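Local coordinates for protein malate dehydrogenase (Entamoeba histolytica, PDB 3I0P) that probably catalyses the reversible, NAD-dependent interconversion of malate and oxaloacetate, at residues 8-11 / 12-15; 78-81 / 82-85; 266-269 / 270-274. All coordinates share one frame; numbering follows the deposited sequence.

In the fold
Three local contacts show how one chain handles its transitions: interaction 1 starts helix 11-24, interaction 2 closes the hairpin of strands 75-79 and 83-87, and interaction 3 turns the chain into helix 269-277. They are separate sites. The centres of interactions 1 and 3 lie about 35 Å apart, on opposite sides of the centre of the chain, and those of interactions 1 and 2 about 39 Å apart. Interactions 2 and 3 are closer, with centres about 26 Å apart and nearest atoms about 14 Å apart, and both touch the second subunit, which interaction 1 does not. In interaction 3 the side chain of Ile270 lies about 9 Å from a bound NAD, too far to touch it.

Interaction 1: residues 8-11 / 12-15; sequences NVSI and DTIK
The start of helix 11-24 brings Ser10, at the N-cap, next to Thr13, three residues on, while Val9 reaches Ile14. CG1 of Val9 lies 3.7 Å from CG1 of Ile14, and the same methyl meets CG2 of Thr13 at 3.6 Å, the Val9 and Thr13 side chains crossing at about a right angle. Val9 places this branch by turning CG1 anti to its backbone N (chi1 -169°), which brings the methyl over the first helical turn. The residue before the N-cap packing on the fourth residue after it is the hydrophobic staple, here joining the end of strand 6-9 to the new helix. Leu344 of strand 342-345 touches both partners of the staple, and Ile40 of helix 29-45 packs against Ile11 and Ile14.

The polar contacts of the N-cap lie beside the staple. OG of Ser10 is 2.9 Å from OG1 of Thr13 and also forms a hydrogen bond to a glycerol, probably from the crystallisation liquor. The backbone N of Ser10 does not meet the Thr13 hydroxyl directly, as it would in a capping box; a water comes between, 2.8 Å from Ser10 N, whose hydrogen it accepts, and 2.7 Å from Thr13 OG1. Regular helical bonding begins at once: Ile14 N donates to Ser10 O over 3.1 Å, almost straight at 171°, and Lys15 N donates to Ile11 O over 2.8 Å. Beyond this bond the first carbons of Lys15 run past the same carbonyl, CB 3.3 Å from Ile11 O.

Interaction 2: residues 78-81 / 82-85; sequences RETS and TTCV
Thr80 and Thr83 meet through their hydroxyls, OG1 of Thr80 donating to OG1 of Thr83 over 2.9 Å across the turn of the beta hairpin formed by strands 75-79 and 83-87. Both hydroxyls sit between the backbone N and the carbonyl carbon of their own residue (chi1 85° for Thr80, 75° for Thr83), and this directs them at each other. Thr80 OG1 also accepts a weak bond from Thr82 N, the pattern of an ST turn. Between the backbones of the same two residues, N of Thr80 donates to Thr83 O over 3.2 Å, approaching from above the carbonyl plane.

One step out, Glu79 and Cys84 form an antiparallel non-hydrogen-bonded pair, with CB of Glu79 4.1 Å from SG of Cys84 on the face that Met103 of helix 93-111 covers. The carboxylate of Glu79 goes on to a salt bridge with Lys107, which also holds Thr80 O. OG1 of Thr82 is hydrogen-bonded to Tyr111 O of the second subunit, and Phe294 of that subunit packs on Thr83 and Val85, so the hairpin is part of the dimer interface. A water extends the hydroxyl chain: it accepts from Thr83 OG1 at 2.6 Å and donates to Arg78 O at 2.8 Å. Val85 N donates a hydrogen bond to the same Arg78 O over 2.8 Å, and CA of Cys84 makes a CA-H...O contact with it at 3.3 Å.

Interaction 3: residues 266-269 / 270-274; sequences FLNH and IEEEK
The amide of Asn268 and the carboxylate of Glu272 are turned almost perpendicular, their planes 83° apart, and ND2 of Asn268 donates to OE2 of Glu272 over 2.8 Å at an N-H...O angle of 152°. The donor comes from above the carboxylate plane, and OE2 is slightly tilted from the plane of the amide. With CG of Asn268 between its backbone N and carbonyl carbon (chi1 65°), the amide is folded towards the helix, where ND2 meets Glu272; the extended Glu272 chain runs back past Asn268 O, four residues earlier.

The His269 ring has Phe266 O at its edge, in plane, and the other Glu272 oxygen, OE1, lies obliquely to it. A water connects this ring to the acids: it is 2.8 Å from His269 ND1, donates to Glu272 OE1 at 2.8 Å and to Glu273 OE2 at 3.1 Å. OE2 of Glu273 also forms a salt bridge with Lys276.

The backbone bonds run through the same residues. His269 N donates to Phe266 O over 3.0 Å, closing the turn, and Ile270 N follows to Leu267 O at 3.2 Å; Glu272 N then bonds Asn268 O at 3.1 Å and Glu273 N bonds His269 O at 2.9 Å. Thr310 of the second subunit packs on Leu267 and Asn268. The arrangement is a type II' beta turn, Phe266 to His269, running directly into helix 269-277, with an i to i+4 amide-carboxylate bond from Asn268 to Glu272 at the start of the helix.

Interaction 1: residues 8-11 / 12-15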
ATOM      1  N   ASN A   8     -26.745  25.881   3.126  1.00 29.04           N
ATOM      2  CA  ASN A   8     -25.435  26.303   2.659  1.00 27.52           C
ATOM      3  C   ASN A   8     -24.725  27.198   3.662  1.00 26.86           C
ATOM      4  O   ASN A   8     -25.251  28.227   4.080  1.00 26.49           O
ATOM      5  CB  ASN A   8     -25.549  27.006   1.304  1.00 27.28           C
ATOM      6  CG  ASN A   8     -24.199  27.283   0.672  1.00 26.15           C
ATOM      7  OD1 ASN A   8     -23.550  28.296   0.956  1.00 24.43           O
ATOM      8  ND2 ASN A   8     -23.769  26.380  -0.193  1.00 25.36           N
ATOM      9  N   VAL A   9     -23.521  26.787   4.043  1.00 26.16           N
ATOM     10  CA  VAL A   9     -22.663  27.586   4.913  1.00 25.58           C
ATOM     11  C   VAL A   9     -21.309  27.742   4.226  1.00 25.37           C
ATOM     12  O   VAL A   9     -20.777  26.773   3.670  1.00 25.55           O
ATOM     13  CB  VAL A   9     -22.467  26.925   6.305  1.00 25.44           C
ATOM     14  CG1 VAL A   9     -21.813  27.892   7.257  1.00 24.85           C
ATOM     15  CG2 VAL A   9     -23.792  26.447   6.875  1.00 24.79           C
ATOM     16  N   SER A  10     -20.757  28.951   4.250  1.00 24.80           N
ATOM     17  CA  SER A  10     -19.459  29.200   3.628  1.00 24.54           C
ATOM     18  C   SER A  10     -18.344  28.506   4.410  1.00 24.36           C
ATOM     19  O   SER A  10     -18.458  28.326   5.629  1.00 24.42           O
ATOM     20  CB  SER A  10     -19.176  30.702   3.535  1.00 24.35           C
ATOM     21  OG  SER A  10     -18.747  31.221   4.785  1.00 24.45           O
ATOM     22  N   ILE A  11     -17.279  28.125   3.702  1.00 23.85           N
ATOM     23  CA  ILE A  11     -16.082  27.535   4.314  1.00 23.41           C
ATOM     24  C   ILE A  11     -15.521  28.419   5.437  1.00 23.49           C
ATOM     25  O   ILE A  11     -15.226  27.924   6.521  1.00 23.08           O
ATOM     26  CB  ILE A  11     -14.981  27.231   3.241  1.00 23.47           C
ATOM     27  CG1 ILE A  11     -15.413  26.090   2.286  1.00 23.07           C
ATOM     28  CG2 ILE A  11     -13.628  26.972   3.883  1.00 22.31           C
ATOM     29  CD1 ILE A  11     -15.715  24.735   2.938  1.00 21.16           C
ATOM     30  N   ASP A  12     -15.394  29.721   5.175  1.00 23.76           N
ATOM     31  CA  ASP A  12     -14.922  30.677   6.176  1.00 23.98           C
ATOM     32  C   ASP A  12     -15.748  30.628   7.462  1.00 23.68           C
ATOM     33  O   ASP A  12     -15.175  30.601   8.546  1.00 23.89           O
ATOM     34  CB  ASP A  12     -14.902  32.108   5.624  1.00 24.48           C
ATOM     35  CG  ASP A  12     -13.771  32.349   4.613  1.00 26.45           C
ATOM     36  OD1 ASP A  12     -12.594  32.008   4.886  1.00 28.51           O
ATOM     37  OD2 ASP A  12     -14.065  32.918   3.540  1.00 28.23           O
ATOM     38  N   THR A  13     -17.078  30.619   7.341  1.00 23.26           N
ATOM     39  CA  THR A  13     -17.965  30.520   8.509  1.00 23.03           C
ATOM     40  C   THR A  13     -17.662  29.252   9.312  1.00 22.93           C
ATOM     41  O   THR A  13     -17.461  29.320  10.523  1.00 22.71           O
ATOM     42  CB  THR A  13     -19.488  30.543   8.123  1.00 23.15           C
ATOM     43  OG1 THR A  13     -19.800  31.748   7.420  1.00 23.26           O
ATOM     44  CG2 THR A  13     -20.385  30.454   9.358  1.00 22.05           C
ATOM     45  N   ILE A  14     -17.626  28.109   8.623  1.00 22.73           N
ATOM     46  CA  ILE A  14     -17.347  26.816   9.237  1.00 22.79           C
ATOM     47  C   ILE A  14     -15.973  26.801   9.914  1.00 23.38           C
ATOM     48  O   ILE A  14     -15.843  26.327  11.048  1.00 23.37           O
ATOM     49  CB  ILE A  14     -17.460  25.668   8.197  1.00 22.58           C
ATOM     50  CG1 ILE A  14     -18.864  25.630   7.593  1.00 21.44           C
ATOM     51  CG2 ILE A  14     -17.112  24.313   8.825  1.00 22.72           C
ATOM     52  CD1 ILE A  14     -18.968  24.826   6.319  1.00 21.32           C
ATOM     53  N   LYS A  15     -14.971  27.329   9.202  1.00 24.07           N
ATOM     54  CA  LYS A  15     -13.582  27.481   9.664  1.00 24.58           C
ATOM     55  C   LYS A  15     -13.493  28.249  10.966  1.00 24.61           C
ATOM     56  O   LYS A  15     -12.940  27.750  11.944  1.00 24.89           O
ATOM     57  CB  LYS A  15     -12.781  28.287   8.635  1.00 25.15           C
ATOM     58  CG  LYS A  15     -11.763  27.565   7.805  1.00 27.07           C
ATOM     59  CD  LYS A  15     -11.101  28.568   6.873  1.00 30.74           C
ATOM     60  CE  LYS A  15      -9.643  28.210   6.582  1.00 34.12           C
ATOM     61  NZ  LYS A  15      -9.287  28.535   5.162  1.00 35.70           N
TER
HETATM   62  O   HOH W   1     -21.778  31.064   5.730  1.00 20.35           O

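Interaction 2: residues 78-81 / 82-85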
ATOM      1  N   ARG A  78      11.953   9.149  21.890  1.00 28.77           N
ATOM      2  CA  ARG A  78      13.220   8.683  21.326  1.00 29.19           C
ATOM      3  C   ARG A  78      13.421   9.316  19.958  1.00 28.85           C
ATOM      4  O   ARG A  78      12.584   9.155  19.071  1.00 29.09           O
ATOM      5  CB  ARG A  78      13.231   7.150  21.210  1.00 29.46           C
ATOM      6  CG  ARG A  78      14.629   6.543  21.323  1.00 32.13           C
ATOM      7  CD  ARG A  78      14.717   5.100  20.826  1.00 36.56           C
ATOM      8  NE  ARG A  78      14.233   4.110  21.792  1.00 40.19           N
ATOM      9  CZ  ARG A  78      14.616   2.826  21.810  1.00 42.95           C
ATOM     10  NH1 ARG A  78      14.125   1.991  22.725  1.00 43.32           N
ATOM     11  NH2 ARG A  78      15.501   2.369  20.920  1.00 43.06           N
ATOM     12  N   GLU A  79      14.519  10.045  19.792  1.00 28.58           N
ATOM     13  CA  GLU A  79      14.790  10.753  18.537  1.00 28.34           C
ATOM     14  C   GLU A  79      16.172  10.428  17.953  1.00 28.05           C
ATOM     15  O   GLU A  79      17.176  10.469  18.665  1.00 28.34           O
ATOM     16  CB  GLU A  79      14.632  12.264  18.742  1.00 28.46           C
ATOM     17  CG  GLU A  79      14.834  13.122  17.491  1.00 29.26           C
ATOM     18  CD  GLU A  79      14.628  14.614  17.748  1.00 31.66           C
ATOM     19  OE1 GLU A  79      14.893  15.090  18.883  1.00 31.55           O
ATOM     20  OE2 GLU A  79      14.205  15.319  16.800  1.00 32.03           O
ATOM     21  N   THR A  80      16.217  10.093  16.663  1.00 27.39           N
ATOM     22  CA  THR A  80      17.487   9.984  15.938  1.00 26.76           C
ATOM     23  C   THR A  80      17.489  11.002  14.805  1.00 26.76           C
ATOM     24  O   THR A  80      16.584  11.836  14.721  1.00 26.70           O
ATOM     25  CB  THR A  80      17.756   8.563  15.376  1.00 26.66           C
ATOM     26  OG1 THR A  80      17.127   8.409  14.102  1.00 26.15           O
ATOM     27  CG2 THR A  80      17.259   7.472  16.327  1.00 26.89           C
ATOM     28  N   SER A  81      18.499  10.933  13.940  1.00 26.82           N
ATOM     29  CA  SER A  81      18.623  11.835  12.784  1.00 27.00           C
ATOM     30  C   SER A  81      17.374  11.878  11.908  1.00 26.79           C
ATOM     31  O   SER A  81      16.916  12.963  11.526  1.00 26.93           O
ATOM     32  CB  SER A  81      19.809  11.421  11.905  1.00 27.08           C
ATOM     33  OG  SER A  81      21.032  11.869  12.451  1.00 28.58           O
ATOM     34  N   THR A  82      16.843  10.696  11.596  1.00 26.22           N
ATOM     35  CA  THR A  82      15.790  10.550  10.601  1.00 25.98           C
ATOM     36  C   THR A  82      14.487  10.046  11.201  1.00 25.74           C
ATOM     37  O   THR A  82      13.488   9.916  10.491  1.00 25.80           O
ATOM     38  CB  THR A  82      16.205   9.550   9.497  1.00 26.15           C
ATOM     39  OG1 THR A  82      16.561   8.298  10.103  1.00 26.22           O
ATOM     40  CG2 THR A  82      17.381  10.071   8.688  1.00 25.48           C
ATOM     41  N   THR A  83      14.494   9.741  12.494  1.00 25.33           N
ATOM     42  CA  THR A  83      13.325   9.126  13.138  1.00 24.97           C
ATOM     43  C   THR A  83      12.902   9.836  14.416  1.00 25.12           C
ATOM     44  O   THR A  83      13.639  10.676  14.948  1.00 25.29           O
ATOM     45  CB  THR A  83      13.562   7.635  13.499  1.00 24.82           C
ATOM     46  OG1 THR A  83      14.416   7.542  14.646  1.00 23.23           O
ATOM     47  CG2 THR A  83      14.158   6.862  12.321  1.00 24.55           C
ATOM     48  N   CYS A  84      11.710   9.484  14.904  1.00 24.82           N
ATOM     49  CA  CYS A  84      11.246   9.934  16.206  1.00 24.46           C
ATOM     50  C   CYS A  84      10.042   9.128  16.702  1.00 24.18           C
ATOM     51  O   CYS A  84       9.206   8.697  15.901  1.00 23.71           O
ATOM     52  CB  CYS A  84      10.920  11.432  16.181  1.00 24.54           C
ATOM     53  SG  CYS A  84      10.622  12.129  17.820  1.00 25.34           S
ATOM     54  N   VAL A  85       9.976   8.915  18.020  1.00 23.93           N
ATOM     55  CA  VAL A  85       8.775   8.383  18.668  1.00 23.75           C
ATOM     56  C   VAL A  85       8.153   9.483  19.512  1.00 23.92           C
ATOM     57  O   VAL A  85       8.837  10.135  20.298  1.00 23.93           O
ATOM     58  CB  VAL A  85       9.068   7.166  19.585  1.00 23.75           C
ATOM     59  CG1 VAL A  85       7.796   6.730  20.337  1.00 22.52           C
ATOM     60  CG2 VAL A  85       9.645   6.013  18.790  1.00 23.34           C
TER
HETATM   61  O   HOH W   2      13.259   7.383  17.004  1.00 30.41           O

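Interaction 3: residues 266-269 / 270-274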
ATOM      1  N   PHE A 266      -3.203  -1.764  19.925  1.00 23.49           N
ATOM      2  CA  PHE A 266      -3.440  -2.380  18.620  1.00 24.30           C
ATOM      3  C   PHE A 266      -4.681  -3.260  18.651  1.00 24.70           C
ATOM      4  O   PHE A 266      -5.026  -3.816  19.703  1.00 24.82           O
ATOM      5  CB  PHE A 266      -2.210  -3.180  18.152  1.00 24.04           C
ATOM      6  CG  PHE A 266      -1.720  -4.176  19.159  1.00 24.79           C
ATOM      7  CD1 PHE A 266      -0.748  -3.820  20.096  1.00 26.06           C
ATOM      8  CD2 PHE A 266      -2.231  -5.471  19.186  1.00 24.81           C
ATOM      9  CE1 PHE A 266      -0.295  -4.749  21.045  1.00 25.18           C
ATOM     10  CE2 PHE A 266      -1.778  -6.399  20.126  1.00 24.59           C
ATOM     11  CZ  PHE A 266      -0.811  -6.035  21.054  1.00 24.27           C
ATOM     12  N   LEU A 267      -5.351  -3.366  17.502  1.00 24.95           N
ATOM     13  CA  LEU A 267      -6.505  -4.255  17.335  1.00 25.30           C
ATOM     14  C   LEU A 267      -7.564  -4.066  18.435  1.00 25.82           C
ATOM     15  O   LEU A 267      -7.886  -2.940  18.797  1.00 26.02           O
ATOM     16  CB  LEU A 267      -6.041  -5.721  17.244  1.00 24.93           C
ATOM     17  CG  LEU A 267      -4.933  -6.060  16.235  1.00 24.53           C
ATOM     18  CD1 LEU A 267      -4.290  -7.400  16.548  1.00 24.23           C
ATOM     19  CD2 LEU A 267      -5.407  -6.024  14.791  1.00 23.02           C
ATOM     20  N   ASN A 268      -8.085  -5.174  18.960  1.00 26.74           N
ATOM     21  CA  ASN A 268      -9.081  -5.182  20.043  1.00 27.43           C
ATOM     22  C   ASN A 268      -8.725  -4.349  21.288  1.00 27.88           C
ATOM     23  O   ASN A 268      -9.618  -3.938  22.019  1.00 27.91           O
ATOM     24  CB  ASN A 268      -9.425  -6.627  20.452  1.00 27.27           C
ATOM     25  CG  ASN A 268      -8.227  -7.376  21.063  1.00 28.51           C
ATOM     26  OD1 ASN A 268      -7.133  -7.424  20.483  1.00 29.75           O
ATOM     27  ND2 ASN A 268      -8.437  -7.971  22.233  1.00 27.99           N
ATOM     28  N   HIS A 269      -7.436  -4.098  21.523  1.00 28.44           N
ATOM     29  CA  HIS A 269      -7.008  -3.327  22.699  1.00 29.19           C
ATOM     30  C   HIS A 269      -7.444  -1.866  22.672  1.00 29.27           C
ATOM     31  O   HIS A 269      -7.554  -1.241  23.717  1.00 29.63           O
ATOM     32  CB  HIS A 269      -5.498  -3.407  22.906  1.00 29.37           C
ATOM     33  CG  HIS A 269      -4.993  -4.801  23.117  1.00 31.90           C
ATOM     34  ND1 HIS A 269      -4.882  -5.374  24.365  1.00 33.52           N
ATOM     35  CD2 HIS A 269      -4.566  -5.736  22.233  1.00 33.31           C
ATOM     36  CE1 HIS A 269      -4.406  -6.600  24.243  1.00 34.49           C
ATOM     37  NE2 HIS A 269      -4.205  -6.844  22.961  1.00 34.78           N
ATOM     38  N   ILE A 270      -7.684  -1.311  21.490  1.00 29.49           N
ATOM     39  CA  ILE A 270      -8.141   0.074  21.410  1.00 29.55           C
ATOM     40  C   ILE A 270      -9.477   0.235  22.160  1.00 30.22           C
ATOM     41  O   ILE A 270      -9.568   1.030  23.100  1.00 30.09           O
ATOM     42  CB  ILE A 270      -8.213   0.607  19.946  1.00 29.22           C
ATOM     43  CG1 ILE A 270      -6.812   0.654  19.327  1.00 27.94           C
ATOM     44  CG2 ILE A 270      -8.830   2.001  19.921  1.00 28.38           C
ATOM     45  CD1 ILE A 270      -6.769   0.698  17.814  1.00 24.78           C
ATOM     46  N   GLU A 271     -10.485  -0.541  21.756  1.00 30.84           N
ATOM     47  CA  GLU A 271     -11.800  -0.518  22.384  1.00 31.86           C
ATOM     48  C   GLU A 271     -11.759  -0.985  23.842  1.00 32.42           C
ATOM     49  O   GLU A 271     -12.363  -0.355  24.722  1.00 32.72           O
ATOM     50  CB  GLU A 271     -12.792  -1.348  21.567  1.00 32.08           C
ATOM     51  CG  GLU A 271     -14.161  -1.588  22.221  1.00 33.81           C
ATOM     52  CD  GLU A 271     -14.926  -0.303  22.540  1.00 35.74           C
ATOM     53  OE1 GLU A 271     -14.812   0.688  21.779  1.00 36.18           O
ATOM     54  OE2 GLU A 271     -15.660  -0.294  23.553  1.00 36.18           O
ATOM     55  N   GLU A 272     -11.035  -2.075  24.093  1.00 32.83           N
ATOM     56  CA  GLU A 272     -10.886  -2.631  25.444  1.00 33.05           C
ATOM     57  C   GLU A 272     -10.319  -1.637  26.456  1.00 33.25           C
ATOM     58  O   GLU A 272     -10.826  -1.546  27.578  1.00 33.43           O
ATOM     59  CB  GLU A 272     -10.060  -3.919  25.421  1.00 32.90           C
ATOM     60  CG  GLU A 272     -10.849  -5.117  24.904  1.00 33.37           C
ATOM     61  CD  GLU A 272     -10.011  -6.381  24.737  1.00 34.16           C
ATOM     62  OE1 GLU A 272      -8.923  -6.492  25.355  1.00 33.48           O
ATOM     63  OE2 GLU A 272     -10.462  -7.275  23.983  1.00 34.39           O
ATOM     64  N   GLU A 273      -9.281  -0.897  26.059  1.00 33.29           N
ATOM     65  CA  GLU A 273      -8.674   0.115  26.929  1.00 33.34           C
ATOM     66  C   GLU A 273      -9.534   1.387  27.059  1.00 33.31           C
ATOM     67  O   GLU A 273      -9.398   2.120  28.047  1.00 32.99           O
ATOM     68  CB  GLU A 273      -7.250   0.473  26.483  1.00 33.30           C
ATOM     69  CG  GLU A 273      -6.249  -0.666  26.545  1.00 34.10           C
ATOM     70  CD  GLU A 273      -6.060  -1.237  27.945  1.00 35.71           C
ATOM     71  OE1 GLU A 273      -5.489  -0.540  28.812  1.00 35.23           O
ATOM     72  OE2 GLU A 273      -6.469  -2.396  28.167  1.00 36.71           O
ATOM     73  N   LYS A 274     -10.399   1.644  26.069  1.00 33.24           N
ATOM     74  CA  LYS A 274     -11.376   2.737  26.159  1.00 33.50           C
ATOM     75  C   LYS A 274     -12.465   2.396  27.189  1.00 33.85           C
ATOM     76  O   LYS A 274     -12.954   3.283  27.902  1.00 34.01           O
ATOM     77  CB  LYS A 274     -11.984   3.076  24.788  1.00 33.42           C
ATOM     78  CG  LYS A 274     -13.196   4.046  24.817  1.00 33.43           C
ATOM     79  CD  LYS A 274     -14.522   3.303  24.611  1.00 33.70           C
ATOM     80  CE  LYS A 274     -15.665   3.831  25.490  1.00 34.27           C
ATOM     81  NZ  LYS A 274     -16.572   4.815  24.842  1.00 33.78           N
TER
HETATM   82  O   HOH W   3      -6.872  -4.772  26.232  1.00 29.06           O